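Local coordinates for lipoxygenase (Cyanothece sp., PDB 5EK8), which is a non-heme iron lipoxygenase, assigned as a 9R-lipoxygenase, that probably catalyses the insertion of molecular oxygen into polyunsaturated fatty acids, at residues T244-F250 and K343-R347; S276-D280 and A349-D353; E287-H291 and A590-S595. One frame throughout, in Å; residues are numbered along the deposited sequence.

Interaction 1 (T244-F250 and K343-R347); sequences TRSDEYF and KRIFR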
loop_
_atom_site.group_PDB
_atom_site.type_symbol
_atom_site.label_atom_id
_atom_site.label_comp_id
_atom_site.label_asym_id
_atom_site.label_seq_id
_atom_site.Cartn_x
_atom_site.Cartn_y
_atom_site.Cartn_z
ATOM N N THR A 244 18.078 -11.047 21.802
ATOM C CA THR A 244 16.902 -10.315 21.349
ATOM C C THR A 244 15.896 -10.051 22.467
ATOM O O THR A 244 14.987 -9.245 22.295
ATOM C CB THR A 244 16.177 -11.041 20.192
ATOM O OG1 THR A 244 15.662 -12.302 20.640
ATOM C CG2 THR A 244 17.123 -11.248 19.021
ATOM N N ARG A 245 16.057 -10.715 23.609
ATOM C CA ARG A 245 15.179 -10.457 24.752
ATOM C C ARG A 245 15.745 -9.358 25.667
ATOM O O ARG A 245 15.098 -8.952 26.633
ATOM C CB ARG A 245 14.940 -11.734 25.565
ATOM C CG ARG A 245 14.598 -12.970 24.749
ATOM C CD ARG A 245 13.321 -12.831 23.941
ATOM N NE ARG A 245 13.549 -13.191 22.540
ATOM C CZ ARG A 245 13.160 -14.329 21.965
ATOM N NH1 ARG A 245 12.506 -15.245 22.659
ATOM N NH2 ARG A 245 13.424 -14.550 20.683
ATOM N N SER A 246 16.941 -8.866 25.346
ATOM C CA SER A 246 17.619 -7.864 26.173
ATOM C C SER A 246 17.026 -6.461 26.027
ATOM O O SER A 246 16.276 -6.192 25.094
ATOM C CB SER A 246 19.108 -7.823 25.833
ATOM O OG SER A 246 19.308 -7.354 24.513
ATOM N N ASP A 247 17.377 -5.573 26.956
ATOM C CA ASP A 247 16.882 -4.196 26.951
ATOM C C ASP A 247 17.418 -3.380 25.775
ATOM O O ASP A 247 16.691 -2.570 25.186
ATOM C CB ASP A 247 17.240 -3.493 28.264
ATOM C CG ASP A 247 16.467 -4.041 29.450
ATOM O OD1 ASP A 247 16.805 -3.682 30.601
ATOM O OD2 ASP A 247 15.530 -4.840 29.230
ATOM N N GLU A 248 18.691 -3.589 25.455
ATOM C CA GLU A 248 19.343 -2.889 24.354
ATOM C C GLU A 248 18.590 -3.132 23.050
ATOM O O GLU A 248 18.326 -2.204 22.271
ATOM C CB GLU A 248 20.801 -3.344 24.213
ATOM C CG GLU A 248 21.684 -3.090 25.441
ATOM C CD GLU A 248 21.407 -4.050 26.590
ATOM O OE1 GLU A 248 20.719 -5.067 26.370
ATOM O OE2 GLU A 248 21.871 -3.782 27.715
ATOM N N TYR A 249 18.232 -4.391 22.833
ATOM C CA TYR A 249 17.536 -4.789 21.621
ATOM C C TYR A 249 16.094 -4.295 21.638
ATOM O O TYR A 249 15.550 -3.919 20.599
ATOM C CB TYR A 249 17.578 -6.311 21.446
ATOM C CG TYR A 249 17.124 -6.749 20.077
ATOM C CD1 TYR A 249 17.922 -6.528 18.960
ATOM C CD2 TYR A 249 15.892 -7.367 19.896
ATOM C CE1 TYR A 249 17.508 -6.910 17.701
ATOM C CE2 TYR A 249 15.469 -7.754 18.643
ATOM C CZ TYR A 249 16.278 -7.523 17.545
ATOM O OH TYR A 249 15.857 -7.913 16.292
ATOM N N PHE A 250 15.486 -4.303 22.822
ATOM C CA PHE A 250 14.136 -3.781 23.007
ATOM C C PHE A 250 14.060 -2.333 22.541
ATOM O O PHE A 250 13.176 -1.960 21.760
ATOM C CB PHE A 250 13.715 -3.893 24.473
ATOM C CG PHE A 250 12.346 -3.344 24.761
ATOM C CD1 PHE A 250 12.194 -2.107 25.368
ATOM C CD2 PHE A 250 11.211 -4.070 24.436
ATOM C CE1 PHE A 250 10.934 -1.604 25.645
ATOM C CE2 PHE A 250 9.947 -3.570 24.709
ATOM C CZ PHE A 250 9.809 -2.336 25.314
ATOM N N LYS A 343 7.890 -6.679 28.477
ATOM C CA LYS A 343 8.521 -6.301 27.214
ATOM C C LYS A 343 7.889 -7.038 26.034
ATOM O O LYS A 343 7.687 -6.462 24.958
ATOM C CB LYS A 343 10.028 -6.566 27.261
ATOM C CG LYS A 343 10.830 -5.443 27.896
ATOM C CD LYS A 343 12.322 -5.734 27.863
ATOM C CE LYS A 343 12.665 -6.968 28.683
ATOM N NZ LYS A 343 14.136 -7.130 28.871
ATOM N N ARG A 344 7.564 -8.310 26.239
ATOM C CA ARG A 344 6.903 -9.069 25.182
ATOM C C ARG A 344 5.504 -8.512 24.880
ATOM O O ARG A 344 5.118 -8.364 23.709
ATOM C CB ARG A 344 6.814 -10.547 25.559
ATOM C CG ARG A 344 6.189 -11.419 24.481
ATOM C CD ARG A 344 6.140 -12.857 24.935
ATOM N NE ARG A 344 5.347 -13.704 24.051
ATOM C CZ ARG A 344 4.850 -14.881 24.418
ATOM N NH1 ARG A 344 5.058 -15.330 25.649
ATOM N NH2 ARG A 344 4.140 -15.603 23.561
ATOM N N ILE A 345 4.748 -8.208 25.937
ATOM C CA ILE A 345 3.408 -7.638 25.782
ATOM C C ILE A 345 3.451 -6.328 24.989
ATOM O O ILE A 345 2.680 -6.133 24.033
ATOM C CB ILE A 345 2.738 -7.389 27.147
ATOM C CG1 ILE A 345 2.378 -8.721 27.809
ATOM C CG2 ILE A 345 1.481 -6.554 26.973
ATOM C CD1 ILE A 345 1.599 -8.578 29.091
ATOM N N PHE A 346 4.365 -5.440 25.379
ATOM C CA PHE A 346 4.595 -4.222 24.617
ATOM C C PHE A 346 4.880 -4.544 23.161
ATOM O O PHE A 346 4.309 -3.921 22.266
ATOM C CB PHE A 346 5.756 -3.415 25.190
ATOM C CG PHE A 346 5.994 -2.118 24.467
ATOM C CD1 PHE A 346 5.310 -0.973 24.837
ATOM C CD2 PHE A 346 6.887 -2.046 23.413
ATOM C CE1 PHE A 346 5.516 0.223 24.169
ATOM C CE2 PHE A 346 7.098 -0.855 22.744
ATOM C CZ PHE A 346 6.414 0.281 23.125
ATOM N N ARG A 347 5.769 -5.510 22.930
ATOM C CA ARG A 347 6.130 -5.901 21.567
ATOM C C ARG A 347 4.913 -6.287 20.733
ATOM O O ARG A 347 4.817 -5.937 19.557
ATOM C CB ARG A 347 7.121 -7.064 21.580
ATOM C CG ARG A 347 8.566 -6.645 21.665
ATOM C CD ARG A 347 9.468 -7.789 21.249
ATOM N NE ARG A 347 9.367 -8.946 22.138
ATOM C CZ ARG A 347 10.057 -9.081 23.266
ATOM N NH1 ARG A 347 10.899 -8.128 23.647
ATOM N NH2 ARG A 347 9.902 -10.164 24.014
#
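A lysine that reaches into the start of another helix illustrates how helix ends are docked within the mainly helical catalytic domain of lipoxygenases. Helix 247-256 begins after Ser246, its N-cap residue, whose OG turns back to Tyr243 O, and its first turn lies against the long helix 337-377. Lys343 extends across the gap with chi1 and chi3 m, chi2 and chi4 t. This brings Lys343 NZ to 2.7 Å from Asp247 OD2, a salt bridge, and to 3.0 Å from Arg245 O, a hydrogen bond to the backbone just ahead of the helix. Asp247, in the m rotamer, points its CA-to-CB bond sideways, yet its carboxylate swings back to the lysine; OD2 is shared with Trp339 NE1 one turn earlier on the long helix. The aliphatic part of the same lysine is used as well. Lys343 CG sits 3.9 Å from the centroid of the Phe250 ring, almost along the ring normal, a CH-pi contact. Phe250 and Phe346 both adopt the t rotamer, and their rings meet obliquely, centroids 5.4 Å apart and planes at 61°. Arg347 bends at chi3 (m) so that its guanidinium approaches the helix start while NE bonds to Tyr586 O. Arg245 forms salt bridges with Glu583 and Glu599, and Arg245 NE donates to Thr244 OG1 at 3.0 Å. At the edge of the Phe250 ring, Phe250 CD2 lies 4.1 Å from Arg347 NH1.

Interaction 2 (S276-D280 and A349-D353); sequences SFIWD and AALFD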
loop_
_atom_site.group_PDB
_atom_site.type_symbol
_atom_site.label_atom_id
_atom_site.label_comp_id
_atom_site.label_asym_id
_atom_site.label_seq_id
_atom_site.Cartn_x
_atom_site.Cartn_y
_atom_site.Cartn_z
ATOM N N SER A 276 2.855 5.181 24.029
ATOM C CA SER A 276 1.582 4.751 24.578
ATOM C C SER A 276 0.765 3.975 23.563
ATOM O O SER A 276 0.579 4.413 22.426
ATOM C CB SER A 276 0.771 5.957 25.062
ATOM O OG SER A 276 1.505 6.750 25.979
ATOM N N PHE A 277 0.270 2.824 23.990
ATOM C CA PHE A 277 -0.736 2.112 23.228
ATOM C C PHE A 277 -1.952 1.871 24.113
ATOM O O PHE A 277 -1.910 1.059 25.040
ATOM C CB PHE A 277 -0.178 0.800 22.680
ATOM C CG PHE A 277 0.928 0.990 21.679
ATOM C CD1 PHE A 277 0.688 1.650 20.482
ATOM C CD2 PHE A 277 2.205 0.508 21.932
ATOM C CE1 PHE A 277 1.698 1.833 19.562
ATOM C CE2 PHE A 277 3.220 0.686 21.015
ATOM C CZ PHE A 277 2.968 1.347 19.826
ATOM N N ILE A 278 -3.024 2.606 23.825
ATOM C CA ILE A 278 -4.270 2.513 24.580
ATOM C C ILE A 278 -5.426 2.124 23.661
ATOM O O ILE A 278 -5.636 2.736 22.615
ATOM C CB ILE A 278 -4.605 3.839 25.299
ATOM C CG1 ILE A 278 -3.703 4.030 26.520
ATOM C CG2 ILE A 278 -6.055 3.858 25.731
ATOM C CD1 ILE A 278 -2.461 4.835 26.241
ATOM N N TRP A 279 -6.176 1.108 24.068
ATOM C CA TRP A 279 -7.184 0.503 23.206
ATOM C C TRP A 279 -8.601 0.713 23.730
ATOM O O TRP A 279 -9.530 0.020 23.312
ATOM C CB TRP A 279 -6.902 -0.995 23.045
ATOM C CG TRP A 279 -5.460 -1.288 22.767
ATOM C CD1 TRP A 279 -4.468 -1.484 23.688
ATOM C CD2 TRP A 279 -4.841 -1.407 21.481
ATOM N NE1 TRP A 279 -3.269 -1.716 23.053
ATOM C CE2 TRP A 279 -3.473 -1.675 21.698
ATOM C CE3 TRP A 279 -5.311 -1.312 20.167
ATOM C CZ2 TRP A 279 -2.571 -1.850 20.651
ATOM C CZ3 TRP A 279 -4.410 -1.483 19.127
ATOM C CH2 TRP A 279 -3.058 -1.753 19.376
ATOM N N ASP A 280 -8.765 1.676 24.635
ATOM C CA ASP A 280 -10.071 1.948 25.239
ATOM C C ASP A 280 -11.151 2.238 24.194
ATOM O O ASP A 280 -12.343 2.041 24.443
ATOM C CB ASP A 280 -9.976 3.119 26.217
ATOM C CG ASP A 280 -9.073 2.822 27.394
ATOM O OD1 ASP A 280 -8.540 3.778 27.995
ATOM O OD2 ASP A 280 -8.889 1.630 27.712
ATOM N N ALA A 349 1.669 -5.440 21.313
ATOM C CA ALA A 349 0.841 -4.259 21.067
ATOM C C ALA A 349 1.444 -3.437 19.928
ATOM O O ALA A 349 0.726 -2.915 19.067
ATOM C CB ALA A 349 0.699 -3.419 22.327
ATOM N N ALA A 350 2.771 -3.360 19.911
ATOM C CA ALA A 350 3.486 -2.593 18.901
ATOM C C ALA A 350 3.407 -3.265 17.539
ATOM O O ALA A 350 3.459 -2.594 16.509
ATOM C CB ALA A 350 4.934 -2.397 19.312
ATOM N N LEU A 351 3.278 -4.586 17.530
ATOM C CA LEU A 351 3.232 -5.318 16.271
ATOM C C LEU A 351 1.847 -5.204 15.650
ATOM O O LEU A 351 1.714 -4.966 14.449
ATOM C CB LEU A 351 3.603 -6.792 16.461
ATOM C CG LEU A 351 3.770 -7.570 15.151
ATOM C CD1 LEU A 351 5.124 -7.287 14.549
ATOM C CD2 LEU A 351 3.582 -9.065 15.351
ATOM N N PHE A 352 0.811 -5.378 16.466
ATOM C CA PHE A 352 -0.546 -5.220 15.960
ATOM C C PHE A 352 -0.793 -3.778 15.514
ATOM O O PHE A 352 -1.343 -3.545 14.430
ATOM C CB PHE A 352 -1.585 -5.631 17.001
ATOM C CG PHE A 352 -3.000 -5.364 16.567
ATOM C CD1 PHE A 352 -3.549 -6.056 15.498
ATOM C CD2 PHE A 352 -3.772 -4.411 17.213
ATOM C CE1 PHE A 352 -4.845 -5.812 15.086
ATOM C CE2 PHE A 352 -5.071 -4.161 16.807
ATOM C CZ PHE A 352 -5.608 -4.865 15.741
ATOM N N ASP A 353 -0.381 -2.815 16.336
ATOM C CA ASP A 353 -0.502 -1.411 15.962
ATOM C C ASP A 353 0.271 -1.134 14.681
ATOM O O ASP A 353 -0.196 -0.413 13.798
ATOM C CB ASP A 353 0.007 -0.499 17.077
ATOM C CG ASP A 353 -0.004 0.962 16.682
ATOM O OD1 ASP A 353 1.063 1.504 16.334
ATOM O OD2 ASP A 353 -1.087 1.570 16.704
#
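Extended backbone faces helix here: strand 272-277 ends at Phe277, and the chain stays extended through Ile278 and turns at Trp279, while 349-353 is regular helix, with Asp353 N bonded to Ala349 O at 2.9 Å. The nearest CA atoms across the two segments, of Phe277 and Ala349, are 6.9 Å apart. Alternation along the extended chain sends Phe277 and Trp279 toward the helix. The Phe277 ring lays one face over the backbone at Ala349 C, and Phe277 CE2 is 3.9 Å from Ala350 CB. Trp279 brings CZ2 to 4.0 Å from Ala349 CB and CH2 to 3.5 Å from Phe352 CD2, in an oblique aromatic pair. Phe277 CE1 also comes within 3.3 Å of Asp353 OD1, a carboxylate oxygen that is hydrogen-bonded to Asn259 ND2. The principle is that of the end of an inner strand, and the loop after it, packed by large aromatics onto a helix, here one that carries the iron ligands His359 and His364 further along. Strand 291-300 pairs with Phe277 through Val293, which also touches Ala349, and Met427 of helix 421-432 packs against Trp279, Phe352 and Asp353.

Interaction 3 (E287-H291 and A590-S595); sequences EHDLH and ALRNGS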
loop_
_atom_site.group_PDB
_atom_site.type_symbol
_atom_site.label_atom_id
_atom_site.label_comp_id
_atom_site.label_asym_id
_atom_site.label_seq_id
_atom_site.Cartn_x
_atom_site.Cartn_y
_atom_site.Cartn_z
ATOM N N GLU A 287 -11.396 -13.994 22.209
ATOM C CA GLU A 287 -10.280 -14.913 22.429
ATOM C C GLU A 287 -9.079 -14.255 23.114
ATOM O O GLU A 287 -8.570 -14.759 24.115
ATOM C CB GLU A 287 -9.826 -15.539 21.103
ATOM C CG GLU A 287 -10.911 -16.278 20.330
ATOM C CD GLU A 287 -11.619 -15.395 19.309
ATOM O OE1 GLU A 287 -10.928 -14.691 18.538
ATOM O OE2 GLU A 287 -12.869 -15.406 19.279
ATOM N N HIS A 288 -8.625 -13.130 22.570
ATOM C CA HIS A 288 -7.362 -12.540 23.001
ATOM C C HIS A 288 -7.514 -11.508 24.114
ATOM O O HIS A 288 -8.604 -10.996 24.368
ATOM C CB HIS A 288 -6.653 -11.889 21.809
ATOM C CG HIS A 288 -6.611 -12.749 20.585
ATOM N ND1 HIS A 288 -7.449 -12.552 19.511
ATOM C CD2 HIS A 288 -5.834 -13.813 20.269
ATOM C CE1 HIS A 288 -7.190 -13.456 18.582
ATOM N NE2 HIS A 288 -6.215 -14.234 19.018
ATOM N N ASP A 289 -6.398 -11.212 24.771
ATOM C CA ASP A 289 -6.346 -10.165 25.773
ATOM C C ASP A 289 -6.052 -8.821 25.116
ATOM O O ASP A 289 -5.587 -8.769 23.977
ATOM C CB ASP A 289 -5.283 -10.480 26.828
ATOM C CG ASP A 289 -5.607 -11.721 27.633
ATOM O OD1 ASP A 289 -6.783 -12.140 27.653
ATOM O OD2 ASP A 289 -4.678 -12.277 28.253
ATOM N N LEU A 290 -6.327 -7.740 25.844
ATOM C CA LEU A 290 -6.008 -6.389 25.388
ATOM C C LEU A 290 -5.239 -5.641 26.466
ATOM O O LEU A 290 -5.639 -5.641 27.631
ATOM C CB LEU A 290 -7.276 -5.615 25.034
ATOM C CG LEU A 290 -7.496 -5.193 23.583
ATOM C CD1 LEU A 290 -8.633 -4.184 23.506
ATOM C CD2 LEU A 290 -6.223 -4.626 22.985
ATOM N N HIS A 291 -4.142 -4.996 26.083
ATOM C CA HIS A 291 -3.318 -4.297 27.063
ATOM C C HIS A 291 -3.032 -2.843 26.696
ATOM O O HIS A 291 -2.412 -2.551 25.671
ATOM C CB HIS A 291 -1.995 -5.037 27.265
ATOM C CG HIS A 291 -2.159 -6.489 27.588
ATOM N ND1 HIS A 291 -2.516 -6.937 28.842
ATOM C CD2 HIS A 291 -2.019 -7.594 26.819
ATOM C CE1 HIS A 291 -2.590 -8.256 28.830
ATOM N NE2 HIS A 291 -2.299 -8.680 27.614
ATOM N N ALA A 590 -1.111 -10.868 19.091
ATOM C CA ALA A 590 -1.893 -10.893 20.324
ATOM C C ALA A 590 -1.412 -11.978 21.282
ATOM O O ALA A 590 -0.627 -12.848 20.907
ATOM C CB ALA A 590 -3.373 -11.094 20.012
ATOM N N LEU A 591 -1.894 -11.917 22.521
ATOM C CA LEU A 591 -1.628 -12.955 23.514
ATOM C C LEU A 591 -2.940 -13.419 24.147
ATOM O O LEU A 591 -3.989 -12.804 23.941
ATOM C CB LEU A 591 -0.663 -12.446 24.586
ATOM C CG LEU A 591 0.736 -12.017 24.124
ATOM C CD1 LEU A 591 1.583 -11.566 25.304
ATOM C CD2 LEU A 591 1.436 -13.132 23.371
ATOM N N ARG A 592 -2.885 -14.501 24.919
ATOM C CA ARG A 592 -4.101 -15.098 25.465
ATOM C C ARG A 592 -3.986 -15.452 26.947
ATOM O O ARG A 592 -2.894 -15.471 27.511
ATOM C CB ARG A 592 -4.474 -16.358 24.671
ATOM C CG ARG A 592 -4.649 -16.125 23.179
ATOM C CD ARG A 592 -5.196 -17.346 22.445
ATOM N NE ARG A 592 -4.261 -18.465 22.404
ATOM C CZ ARG A 592 -4.452 -19.615 23.045
ATOM N NH1 ARG A 592 -5.548 -19.790 23.770
ATOM N NH2 ARG A 592 -3.556 -20.592 22.956
ATOM N N ASN A 593 -5.138 -15.717 27.559
ATOM C CA ASN A 593 -5.242 -16.287 28.904
ATOM C C ASN A 593 -4.422 -15.601 29.994
ATOM O O ASN A 593 -3.911 -16.256 30.898
ATOM C CB ASN A 593 -4.865 -17.765 28.852
ATOM C CG ASN A 593 -5.802 -18.571 27.977
ATOM O OD1 ASN A 593 -5.366 -19.315 27.099
ATOM N ND2 ASN A 593 -7.101 -18.423 28.210
ATOM N N GLY A 594 -4.318 -14.278 29.916
ATOM C CA GLY A 594 -3.625 -13.510 30.936
ATOM C C GLY A 594 -2.358 -12.873 30.411
ATOM O O GLY A 594 -1.849 -11.918 30.998
ATOM N N SER A 595 -1.840 -13.431 29.319
ATOM C CA SER A 595 -0.649 -12.924 28.636
ATOM C C SER A 595 0.614 -12.967 29.490
ATOM O O SER A 595 1.687 -12.574 29.033
ATOM C CB SER A 595 -0.877 -11.488 28.157
ATOM O OG SER A 595 -2.009 -11.398 27.315
HETATM O O HOH W 1 -2.777 -9.138 22.977
#
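Ala590 opens the second segment by setting its CB 3.7 Å from His288 CD2, against an imidazole that is held at its two nitrogens by Asp285, a ligand of the bound sodium ion, and Glu610. Leu591 meets the other loop through its backbone. Leu591 O accepts a nearly straight bond from Asp289 N at 3.0 Å, and a water bridges Leu591 N to Asp289 O, each at 3.0 Å, while the leucine side chain turns to Arg344 and Ile345 of helix 337-377. At Arg592 the CA comes 4.8 Å from that of His288; the side chain begins away from the 287-291 loop, with CG 3.9 Å from His288 CD2, and NE reaches Ala605 O. Arg592 to Ser595 forms a type I' beta turn, closed by Ser595 N bonding to Arg592 O at 2.9 Å, and a carboxylate from a distant loop receives it. Asn593 occupies the left-handed helical region that such a turn requires. Gly594 follows with phi 113°, where a CB would be jammed against the preceding carbonyl, and donates its N to Asp289 OD2 at 2.6 Å. Ser595 OG, at the end of the turn, both donates and accepts: it gives to Asp289 OD2 at 3.0 Å and receives from His291 NE2 at 2.7 Å, while His291 ND1 is engaged by Ser313 OG on strand 303-313.

From the N terminus the chain first passes 244-250, where helix 247-256 starts, then 276-280 at the end of strand 272-277, and then the loop segment 287-291, which leads into strand 291-300. All three then find their partners later, in the same order. Interaction 1 closes a loop of 92 residues at 343-347 and interaction 2 one of 68 at 349-353, both on helix 337-377; interaction 3 waits until 590-595, across 298 residues. Every pair of closures therefore crosses and none nests. Phe346 touches Phe277, Ile345 touches His291 and Leu591, and Trp279 meets Leu290, so helix start, sheet, long helix and late loop form one continuous contact region.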